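Local coordinates for glycosyl hydrolase family 2, TIM barrel domain protein (Parabacteroides merdae ATCC 43184, PDB 6DXU) that probably hydrolyses beta-glucuronides, as a glycoside hydrolase family 2 beta-glucuronidase of a human gut bacterium, at residues 33-44 / 87-97; 233-241 / 253-262. All coordinates share one frame; numbering follows the deposited sequence.

Contact 1: 33-44 / 87-97; sequences LTNNWEYLKGDL and YEGPGWYKTLL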
loop_
_atom_site.group_PDB
_atom_site.type_symbol
_atom_site.label_atom_id
_atom_site.label_comp_id
_atom_site.label_asym_id
_atom_site.label_seq_id
_atom_site.Cartn_x
_atom_site.Cartn_y
_atom_site.Cartn_z
ATOM N N LEU D 33 0.101 4.648 -35.800
ATOM C CA LEU D 33 -1.097 3.830 -35.618
ATOM C C LEU D 33 -2.305 4.750 -35.692
ATOM O O LEU D 33 -2.728 5.331 -34.697
ATOM C CB LEU D 33 -1.046 3.088 -34.286
ATOM C CG LEU D 33 0.125 2.133 -34.128
ATOM C CD1 LEU D 33 0.112 1.543 -32.700
ATOM C CD2 LEU D 33 -0.020 1.024 -35.160
ATOM N N THR D 34 -2.859 4.908 -36.887
ATOM C CA THR D 34 -3.969 5.829 -37.041
ATOM C C THR D 34 -5.305 5.152 -37.293
ATOM O O THR D 34 -6.334 5.693 -36.880
ATOM C CB THR D 34 -3.683 6.824 -38.173
ATOM O OG1 THR D 34 -3.512 6.109 -39.394
ATOM C CG2 THR D 34 -2.386 7.628 -37.863
ATOM N N ASN D 35 -5.326 3.981 -37.918
ATOM C CA ASN D 35 -6.573 3.365 -38.356
ATOM C C ASN D 35 -7.029 2.235 -37.428
ATOM O O ASN D 35 -6.246 1.657 -36.679
ATOM C CB ASN D 35 -6.411 2.828 -39.773
ATOM C CG ASN D 35 -6.159 3.931 -40.772
ATOM O OD1 ASN D 35 -6.907 4.905 -40.825
ATOM N ND2 ASN D 35 -5.104 3.797 -41.557
ATOM N N ASN D 36 -8.331 1.925 -37.493
ATOM C CA ASN D 36 -8.895 0.730 -36.840
ATOM C C ASN D 36 -8.845 0.832 -35.318
ATOM O O ASN D 36 -8.525 -0.139 -34.626
ATOM C CB ASN D 36 -8.195 -0.543 -37.327
ATOM C CG ASN D 36 -8.299 -0.692 -38.839
ATOM O OD1 ASN D 36 -9.376 -0.517 -39.411
ATOM N ND2 ASN D 36 -7.180 -0.954 -39.493
ATOM N N TRP D 37 -9.160 2.015 -34.799
ATOM C CA TRP D 37 -9.304 2.234 -33.367
ATOM C C TRP D 37 -10.769 2.437 -33.009
ATOM O O TRP D 37 -11.563 2.901 -33.830
ATOM C CB TRP D 37 -8.500 3.455 -32.914
ATOM C CG TRP D 37 -7.013 3.219 -32.880
ATOM C CD1 TRP D 37 -6.129 3.411 -33.898
ATOM C CD2 TRP D 37 -6.242 2.793 -31.749
ATOM N NE1 TRP D 37 -4.855 3.105 -33.484
ATOM C CE2 TRP D 37 -4.893 2.731 -32.164
ATOM C CE3 TRP D 37 -6.561 2.442 -30.433
ATOM C CZ2 TRP D 37 -3.860 2.345 -31.306
ATOM C CZ3 TRP D 37 -5.534 2.054 -29.576
ATOM C CH2 TRP D 37 -4.203 2.008 -30.013
ATOM N N GLU D 38 -11.111 2.103 -31.769
ATOM C CA GLU D 38 -12.400 2.457 -31.196
ATOM C C GLU D 38 -12.197 3.197 -29.886
ATOM O O GLU D 38 -11.246 2.934 -29.141
ATOM C CB GLU D 38 -13.251 1.229 -30.971
ATOM C CG GLU D 38 -13.613 0.513 -32.258
ATOM C CD GLU D 38 -14.286 -0.813 -31.978
ATOM O OE1 GLU D 38 -15.530 -0.871 -32.052
ATOM O OE2 GLU D 38 -13.572 -1.789 -31.651
ATOM N N TYR D 39 -13.131 4.098 -29.589
ATOM C CA TYR D 39 -13.029 5.001 -28.453
ATOM C C TYR D 39 -14.275 4.863 -27.588
ATOM O O TYR D 39 -15.395 4.817 -28.111
ATOM C CB TYR D 39 -12.896 6.449 -28.933
ATOM C CG TYR D 39 -13.224 7.494 -27.887
ATOM C CD1 TYR D 39 -12.458 7.611 -26.744
ATOM C CD2 TYR D 39 -14.277 8.382 -28.060
ATOM C CE1 TYR D 39 -12.748 8.563 -25.782
ATOM C CE2 TYR D 39 -14.566 9.348 -27.109
ATOM C CZ TYR D 39 -13.788 9.427 -25.968
ATOM O OH TYR D 39 -14.046 10.365 -24.993
ATOM N N LEU D 40 -14.080 4.819 -26.269
ATOM C CA LEU D 40 -15.188 4.816 -25.318
ATOM C C LEU D 40 -14.993 5.970 -24.338
ATOM O O LEU D 40 -13.994 6.013 -23.613
ATOM C CB LEU D 40 -15.276 3.493 -24.556
ATOM C CG LEU D 40 -16.410 3.459 -23.522
ATOM C CD1 LEU D 40 -17.764 3.389 -24.254
ATOM C CD2 LEU D 40 -16.267 2.278 -22.605
ATOM N N LYS D 41 -15.942 6.903 -24.318
ATOM C CA LYS D 41 -15.955 7.931 -23.289
ATOM C C LYS D 41 -16.390 7.299 -21.970
ATOM O O LYS D 41 -17.459 6.688 -21.890
ATOM C CB LYS D 41 -16.895 9.067 -23.686
ATOM C CG LYS D 41 -17.067 10.167 -22.628
ATOM C CD LYS D 41 -18.223 11.115 -23.007
ATOM C CE LYS D 41 -18.621 12.092 -21.884
ATOM N NZ LYS D 41 -19.277 11.427 -20.696
ATOM N N GLY D 42 -15.555 7.394 -20.956
ATOM C CA GLY D 42 -15.880 6.819 -19.665
ATOM C C GLY D 42 -15.039 5.589 -19.371
ATOM O O GLY D 42 -14.300 5.080 -20.212
ATOM N N ASP D 43 -15.184 5.093 -18.149
ATOM C CA ASP D 43 -14.306 4.031 -17.690
ATOM C C ASP D 43 -14.910 2.654 -17.943
ATOM O O ASP D 43 -16.119 2.495 -18.104
ATOM C CB ASP D 43 -14.020 4.210 -16.204
ATOM C CG ASP D 43 -12.583 3.891 -15.835
ATOM O OD1 ASP D 43 -11.807 3.413 -16.692
ATOM O OD2 ASP D 43 -12.230 4.105 -14.655
ATOM N N LEU D 44 -14.035 1.655 -18.007
ATOM C CA LEU D 44 -14.429 0.255 -17.967
ATOM C C LEU D 44 -14.342 -0.247 -16.526
ATOM O O LEU D 44 -13.681 0.353 -15.675
ATOM C CB LEU D 44 -13.520 -0.596 -18.845
ATOM C CG LEU D 44 -13.540 -0.228 -20.325
ATOM C CD1 LEU D 44 -12.481 -1.044 -21.024
ATOM C CD2 LEU D 44 -14.934 -0.514 -20.883
ATOM N N TYR D 87 -15.431 17.621 -21.094
ATOM C CA TYR D 87 -15.269 16.383 -20.346
ATOM C C TYR D 87 -13.855 16.266 -19.797
ATOM O O TYR D 87 -12.881 16.306 -20.557
ATOM C CB TYR D 87 -15.570 15.186 -21.241
ATOM C CG TYR D 87 -15.373 13.852 -20.550
ATOM C CD1 TYR D 87 -16.240 13.427 -19.543
ATOM C CD2 TYR D 87 -14.324 13.005 -20.916
ATOM C CE1 TYR D 87 -16.064 12.189 -18.923
ATOM C CE2 TYR D 87 -14.137 11.772 -20.301
ATOM C CZ TYR D 87 -15.013 11.374 -19.303
ATOM O OH TYR D 87 -14.835 10.149 -18.694
ATOM N N GLU D 88 -13.753 16.084 -18.485
ATOM C CA GLU D 88 -12.499 15.788 -17.804
ATOM C C GLU D 88 -12.709 14.481 -17.046
ATOM O O GLU D 88 -13.344 14.454 -15.987
ATOM C CB GLU D 88 -12.112 16.941 -16.884
ATOM C CG GLU D 88 -11.689 18.201 -17.658
ATOM C CD GLU D 88 -11.200 19.301 -16.727
ATOM O OE1 GLU D 88 -12.034 20.118 -16.256
ATOM O OE2 GLU D 88 -9.985 19.312 -16.446
ATOM N N GLY D 89 -12.189 13.386 -17.588
ATOM C CA GLY D 89 -12.439 12.096 -16.999
ATOM C C GLY D 89 -11.727 11.021 -17.791
ATOM O O GLY D 89 -10.915 11.307 -18.672
ATOM N N PRO D 90 -12.001 9.765 -17.475
ATOM C CA PRO D 90 -11.344 8.666 -18.184
ATOM C C PRO D 90 -12.027 8.326 -19.504
ATOM O O PRO D 90 -13.207 8.591 -19.736
ATOM C CB PRO D 90 -11.451 7.496 -17.194
ATOM C CG PRO D 90 -12.679 7.804 -16.387
ATOM C CD PRO D 90 -12.733 9.310 -16.275
ATOM N N GLY D 91 -11.237 7.737 -20.389
ATOM C CA GLY D 91 -11.755 7.209 -21.635
ATOM C C GLY D 91 -10.807 6.145 -22.122
ATOM O O GLY D 91 -9.635 6.114 -21.734
ATOM N N TRP D 92 -11.320 5.263 -22.966
ATOM C CA TRP D 92 -10.551 4.109 -23.399
ATOM C C TRP D 92 -10.419 4.066 -24.916
ATOM O O TRP D 92 -11.318 4.490 -25.640
ATOM C CB TRP D 92 -11.204 2.833 -22.928
ATOM C CG TRP D 92 -10.973 2.518 -21.471
ATOM C CD1 TRP D 92 -11.648 3.036 -20.395
ATOM C CD2 TRP D 92 -10.018 1.593 -20.944
ATOM N NE1 TRP D 92 -11.171 2.478 -19.220
ATOM C CE2 TRP D 92 -10.177 1.579 -19.535
ATOM C CE3 TRP D 92 -9.054 0.756 -21.527
ATOM C CZ2 TRP D 92 -9.400 0.783 -18.708
ATOM C CZ3 TRP D 92 -8.285 -0.044 -20.694
ATOM C CH2 TRP D 92 -8.459 -0.020 -19.304
ATOM N N TYR D 93 -9.301 3.505 -25.386
ATOM C CA TYR D 93 -9.099 3.206 -26.799
ATOM C C TYR D 93 -8.749 1.733 -26.930
ATOM O O TYR D 93 -8.052 1.186 -26.085
ATOM C CB TYR D 93 -7.942 4.039 -27.405
ATOM C CG TYR D 93 -8.147 5.532 -27.359
ATOM C CD1 TYR D 93 -8.730 6.201 -28.424
ATOM C CD2 TYR D 93 -7.730 6.274 -26.259
ATOM C CE1 TYR D 93 -8.917 7.582 -28.394
ATOM C CE2 TYR D 93 -7.902 7.646 -26.214
ATOM C CZ TYR D 93 -8.491 8.297 -27.293
ATOM O OH TYR D 93 -8.673 9.661 -27.273
ATOM N N LYS D 94 -9.191 1.093 -28.004
ATOM C CA LYS D 94 -8.745 -0.273 -28.244
ATOM C C LYS D 94 -8.518 -0.492 -29.729
ATOM O O LYS D 94 -9.209 0.085 -30.572
ATOM C CB LYS D 94 -9.739 -1.322 -27.717
ATOM C CG LYS D 94 -11.081 -1.335 -28.420
ATOM C CD LYS D 94 -12.052 -2.324 -27.744
ATOM C CE LYS D 94 -13.379 -2.349 -28.499
ATOM N NZ LYS D 94 -14.363 -3.296 -27.886
ATOM N N THR D 95 -7.544 -1.351 -30.033
ATOM C CA THR D 95 -7.267 -1.782 -31.398
ATOM C C THR D 95 -6.775 -3.224 -31.329
ATOM O O THR D 95 -6.455 -3.746 -30.256
ATOM C CB THR D 95 -6.240 -0.868 -32.093
ATOM O OG1 THR D 95 -6.245 -1.100 -33.513
ATOM C CG2 THR D 95 -4.826 -1.105 -31.557
ATOM N N LEU D 96 -6.730 -3.872 -32.480
ATOM C CA LEU D 96 -6.090 -5.173 -32.606
ATOM C C LEU D 96 -4.831 -4.930 -33.433
ATOM O O LEU D 96 -4.920 -4.635 -34.631
ATOM C CB LEU D 96 -7.035 -6.172 -33.275
ATOM C CG LEU D 96 -8.354 -6.441 -32.538
ATOM C CD1 LEU D 96 -9.263 -7.373 -33.328
ATOM C CD2 LEU D 96 -8.090 -6.993 -31.142
ATOM N N LEU D 97 -3.665 -5.122 -32.819
ATOM C CA LEU D 97 -2.411 -4.758 -33.466
ATOM C C LEU D 97 -1.965 -5.896 -34.341
ATOM O O LEU D 97 -1.879 -7.034 -33.880
ATOM C CB LEU D 97 -1.307 -4.488 -32.450
ATOM C CG LEU D 97 -1.227 -3.176 -31.703
ATOM C CD1 LEU D 97 -0.083 -3.279 -30.683
ATOM C CD2 LEU D 97 -0.929 -2.123 -32.735
HETATM O O HOH W 1 -8.845 -2.976 -34.505
HETATM O O HOH W 2 -16.499 -2.727 -29.899
#
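Trp-92 and Leu-40 face each other in an antiparallel strand pair, 37-41 against 90-97, within the jelly-roll-like sugar-binding domain of the family 2 glycoside hydrolases. Backbone bonds set the register: Leu-40 and Trp-92 exchange two, as do Glu-38 and Lys-94, and Gly-42 N continues the ladder to Pro-90 O at 2.9 Å.

Aromatic faces supply much of the apolar packing. Thr-95 lays its CG2 over the six-membered ring of Trp-37, 3.6 Å from the centroid. That methyl occupies the crowded position between backbone N and carbonyl carbon because OG1 is anti to N (chi1 -165°), where it donates to Asn-36 O at 2.7 Å. On the Tyr-39 side of the sheet, Tyr-39 CD1 sits above the rim of the Tyr-93 ring, whose hydroxyl is held by His-72. Lys-41 passes its CE over one face of Tyr-87. Leu-44 covers the indole of Trp-92, CG lying 3.7 Å from the centroid of the five-membered ring.

Charged groups meet less directly. Glu-38 OE2 stays 4.1 Å from Lys-94 NZ, and a water links that amine to OE1, while Lys-94 also makes a cation-pi contact with Trp-65.

At the indole edge, Asp-43 OD1 receives Trp-92 NE1 at 2.8 Å, in the ring plane and nearly straight at 166°. A leucine in place of Trp-92 has no N-H to offer, so Asp-43 would probably be less firmly fixed and Leu-44 would probably lose the flat face it lies on. The other carboxylate oxygen of Asp-43, OD2, forms a salt bridge with Arg-167 NH2.

Contact 2: 233-241 / 253-262; sequences DIRKADVTV and SKTLEGILPL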
loop_
_atom_site.group_PDB
_atom_site.type_symbol
_atom_site.label_atom_id
_atom_site.label_comp_id
_atom_site.label_asym_id
_atom_site.label_seq_id
_atom_site.Cartn_x
_atom_site.Cartn_y
_atom_site.Cartn_z
ATOM N N ASP D 233 21.731 -7.864 -24.228
ATOM C CA ASP D 233 23.090 -7.885 -23.677
ATOM C C ASP D 233 24.127 -8.312 -24.724
ATOM O O ASP D 233 25.078 -9.040 -24.427
ATOM C CB ASP D 233 23.141 -8.785 -22.431
ATOM C CG ASP D 233 24.479 -8.749 -21.731
ATOM O OD1 ASP D 233 24.983 -9.839 -21.363
ATOM O OD2 ASP D 233 25.045 -7.639 -21.587
ATOM N N ILE D 234 23.963 -7.816 -25.959
ATOM C CA ILE D 234 24.999 -7.972 -26.981
ATOM C C ILE D 234 26.280 -7.304 -26.494
ATOM O O ILE D 234 26.258 -6.160 -26.026
ATOM C CB ILE D 234 24.515 -7.367 -28.316
ATOM C CG1 ILE D 234 23.195 -8.011 -28.781
ATOM C CG2 ILE D 234 25.598 -7.488 -29.397
ATOM C CD1 ILE D 234 23.214 -9.517 -28.819
ATOM N N ARG D 235 27.413 -8.009 -26.607
ATOM C CA ARG D 235 28.640 -7.524 -25.972
ATOM C C ARG D 235 29.439 -6.548 -26.823
ATOM O O ARG D 235 30.177 -5.721 -26.268
ATOM C CB ARG D 235 29.545 -8.695 -25.572
ATOM C CG ARG D 235 28.862 -9.746 -24.701
ATOM C CD ARG D 235 28.434 -9.209 -23.346
ATOM N NE ARG D 235 27.824 -10.256 -22.513
ATOM C CZ ARG D 235 28.518 -11.123 -21.783
ATOM N NH1 ARG D 235 29.851 -11.074 -21.769
ATOM N NH2 ARG D 235 27.883 -12.042 -21.063
ATOM N N LYS D 236 29.335 -6.628 -28.147
ATOM C CA LYS D 236 30.144 -5.802 -29.027
ATOM C C LYS D 236 29.336 -5.375 -30.241
ATOM O O LYS D 236 28.457 -6.100 -30.712
ATOM C CB LYS D 236 31.405 -6.549 -29.483
ATOM C CG LYS D 236 32.385 -6.777 -28.353
ATOM C CD LYS D 236 33.721 -7.272 -28.856
ATOM C CE LYS D 236 34.737 -7.300 -27.724
ATOM N NZ LYS D 236 35.339 -5.949 -27.557
ATOM N N ALA D 237 29.653 -4.188 -30.749
ATOM C CA ALA D 237 29.062 -3.716 -31.987
ATOM C C ALA D 237 30.051 -2.790 -32.665
ATOM O O ALA D 237 30.990 -2.290 -32.044
ATOM C CB ALA D 237 27.737 -2.988 -31.749
ATOM N N ASP D 238 29.838 -2.578 -33.954
ATOM C CA ASP D 238 30.575 -1.571 -34.700
ATOM C C ASP D 238 29.653 -0.374 -34.904
ATOM O O ASP D 238 28.567 -0.515 -35.471
ATOM C CB ASP D 238 31.062 -2.128 -36.039
ATOM C CG ASP D 238 32.200 -3.130 -35.880
ATOM O OD1 ASP D 238 32.704 -3.300 -34.743
ATOM O OD2 ASP D 238 32.575 -3.765 -36.887
ATOM N N VAL D 239 30.085 0.796 -34.451
ATOM C CA VAL D 239 29.266 2.000 -34.503
ATOM C C VAL D 239 29.961 3.021 -35.395
ATOM O O VAL D 239 31.132 3.353 -35.169
ATOM C CB VAL D 239 29.018 2.577 -33.098
ATOM C CG1 VAL D 239 28.239 3.880 -33.196
ATOM C CG2 VAL D 239 28.251 1.561 -32.258
ATOM N N THR D 240 29.245 3.502 -36.409
ATOM C CA THR D 240 29.735 4.549 -37.306
ATOM C C THR D 240 29.025 5.860 -36.999
ATOM O O THR D 240 27.801 5.886 -36.841
ATOM C CB THR D 240 29.523 4.165 -38.768
ATOM O OG1 THR D 240 30.200 2.932 -39.037
ATOM C CG2 THR D 240 30.069 5.266 -39.714
ATOM N N VAL D 241 29.800 6.932 -36.868
ATOM C CA VAL D 241 29.284 8.284 -36.695
ATOM C C VAL D 241 29.689 9.071 -37.934
ATOM O O VAL D 241 30.883 9.158 -38.249
ATOM C CB VAL D 241 29.843 8.948 -35.428
ATOM C CG1 VAL D 241 29.249 10.342 -35.245
ATOM C CG2 VAL D 241 29.588 8.079 -34.202
ATOM N N SER D 253 33.524 11.281 -40.623
ATOM C CA SER D 253 33.063 9.911 -40.492
ATOM C C SER D 253 34.097 9.130 -39.697
ATOM O O SER D 253 35.303 9.244 -39.946
ATOM C CB SER D 253 32.831 9.273 -41.863
ATOM O OG SER D 253 32.019 8.116 -41.757
ATOM N N LYS D 254 33.620 8.351 -38.731
ATOM C CA LYS D 254 34.497 7.549 -37.902
ATOM C C LYS D 254 33.721 6.308 -37.495
ATOM O O LYS D 254 32.528 6.388 -37.189
ATOM C CB LYS D 254 34.980 8.315 -36.665
ATOM C CG LYS D 254 35.736 7.440 -35.670
ATOM C CD LYS D 254 36.292 8.208 -34.469
ATOM C CE LYS D 254 35.186 8.733 -33.563
ATOM N NZ LYS D 254 35.639 8.833 -32.143
ATOM N N THR D 255 34.380 5.161 -37.562
ATOM C CA THR D 255 33.802 3.911 -37.101
ATOM C C THR D 255 34.535 3.439 -35.853
ATOM O O THR D 255 35.765 3.312 -35.858
ATOM C CB THR D 255 33.865 2.855 -38.198
ATOM O OG1 THR D 255 33.055 3.283 -39.300
ATOM C CG2 THR D 255 33.340 1.530 -37.682
ATOM N N LEU D 256 33.781 3.165 -34.796
ATOM C CA LEU D 256 34.330 2.603 -33.567
ATOM C C LEU D 256 34.059 1.105 -33.606
ATOM O O LEU D 256 32.900 0.682 -33.565
ATOM C CB LEU D 256 33.706 3.250 -32.333
ATOM C CG LEU D 256 33.873 4.758 -32.127
ATOM C CD1 LEU D 256 32.775 5.540 -32.805
ATOM C CD2 LEU D 256 33.894 5.070 -30.645
ATOM N N GLU D 257 35.122 0.311 -33.709
ATOM C CA GLU D 257 34.987 -1.131 -33.882
ATOM C C GLU D 257 34.997 -1.829 -32.526
ATOM O O GLU D 257 35.857 -1.553 -31.685
ATOM C CB GLU D 257 36.105 -1.688 -34.767
ATOM C CG GLU D 257 35.914 -1.412 -36.253
ATOM C CD GLU D 257 37.029 -1.999 -37.116
ATOM O OE1 GLU D 257 38.019 -2.514 -36.555
ATOM O OE2 GLU D 257 36.917 -1.943 -38.361
ATOM N N GLY D 258 34.051 -2.740 -32.328
ATOM C CA GLY D 258 34.030 -3.532 -31.109
ATOM C C GLY D 258 33.747 -2.732 -29.861
ATOM O O GLY D 258 34.288 -3.039 -28.791
ATOM N N ILE D 259 32.915 -1.700 -29.969
ATOM C CA ILE D 259 32.521 -0.935 -28.795
ATOM C C ILE D 259 31.494 -1.734 -27.995
ATOM O O ILE D 259 30.805 -2.608 -28.526
ATOM C CB ILE D 259 31.971 0.436 -29.231
ATOM C CG1 ILE D 259 31.828 1.389 -28.048
ATOM C CG2 ILE D 259 30.643 0.278 -29.919
ATOM C CD1 ILE D 259 31.192 2.716 -28.440
ATOM N N LEU D 260 31.412 -1.451 -26.688
ATOM C CA LEU D 260 30.377 -2.052 -25.846
ATOM C C LEU D 260 29.087 -1.257 -26.008
ATOM O O LEU D 260 28.999 -0.117 -25.540
ATOM C CB LEU D 260 30.820 -2.082 -24.381
ATOM C CG LEU D 260 29.768 -2.379 -23.305
ATOM C CD1 LEU D 260 29.176 -3.754 -23.504
ATOM C CD2 LEU D 260 30.423 -2.269 -21.936
ATOM N N PRO D 261 28.074 -1.805 -26.677
ATOM C CA PRO D 261 26.843 -1.040 -26.938
ATOM C C PRO D 261 25.850 -1.163 -25.782
ATOM O O PRO D 261 24.745 -1.713 -25.927
ATOM C CB PRO D 261 26.325 -1.694 -28.224
ATOM C CG PRO D 261 26.698 -3.152 -28.029
ATOM C CD PRO D 261 28.013 -3.153 -27.269
ATOM N N LEU D 262 26.249 -0.648 -24.616
ATOM C CA LEU D 262 25.486 -0.814 -23.380
ATOM C C LEU D 262 25.571 0.478 -22.578
ATOM O O LEU D 262 26.672 0.971 -22.319
ATOM C CB LEU D 262 26.041 -1.989 -22.560
ATOM C CG LEU D 262 25.236 -2.488 -21.349
ATOM C CD1 LEU D 262 23.937 -3.143 -21.802
ATOM C CD2 LEU D 262 26.088 -3.455 -20.555
#
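Thr-240 and Thr-255 stand opposite each other as a non-hydrogen-bonded pair of an antiparallel beta hairpin, their hydroxyls OG1 to OG1 at 2.9 Å in a hydrogen bond that either could donate. Both have OG1 anti to the carbonyl carbon (chi1 -58° and -64°), which turns the two oxygens toward one another. On the other side of the sheet, Val-239 CG2 touches Ile-259 CG2 at 3.6 Å, and Ala-237 CB rests against Pro-261 CG at 3.9 Å.

The frame behind these contacts is a backbone ladder. Val-239 exchanges bonds with Leu-256, and Val-241 with Lys-254; beyond them a G1 beta bulge sets Gly-258 and Ile-259 together against Ala-237. Asp-238 braces the bulge through one bond: its OD1 accepts Gly-258 N at 2.8 Å, met nearly along the C-O axis. Gly-258 has positive phi (67°), a backbone shape that glycine adopts readily, and its carbonyl takes a weak bond from Lys-236 NZ. After the bulge, Pro-261 centres an inverse gamma turn, its CG 3.6 Å from Ile-234 O.

Farther out, Asp-233 makes salt bridges to Arg-235 and to Arg-446 of another subunit, and a hydrogen bond with Ser-443 of that subunit. Within this chain, strand 250-259 is outermost in its four-stranded antiparallel sheet, strand 237-244 lying between it and strand 286-294; Val-239 and Ile-259 both pack on Leu-267 of strand 263-273, and Val-239 and Pro-261 on Phe-228 of strand 219-229.

Both contacts pair antiparallel strands in beta domains of one chain, yet they show how place alters chemistry. Both are partly buried, contact 1 the more so. The centre of contact 1 lies about 24 Å from the centre of the chain, its strands flanked by 66-68 and 162-169; large aromatic faces do much of the packing. The centre of contact 2 lies about 41 Å from the centre of the chain, at a sheet margin, where aliphatic groups, paired hydroxyls and a bulge take over. No strand is shared, and the nearest atoms of contact 1 and contact 2 are about 23 Å apart. Each also reaches another subunit: contact 1 by packing through Leu-40 and Lys-41, contact 2 chiefly through polar bonds.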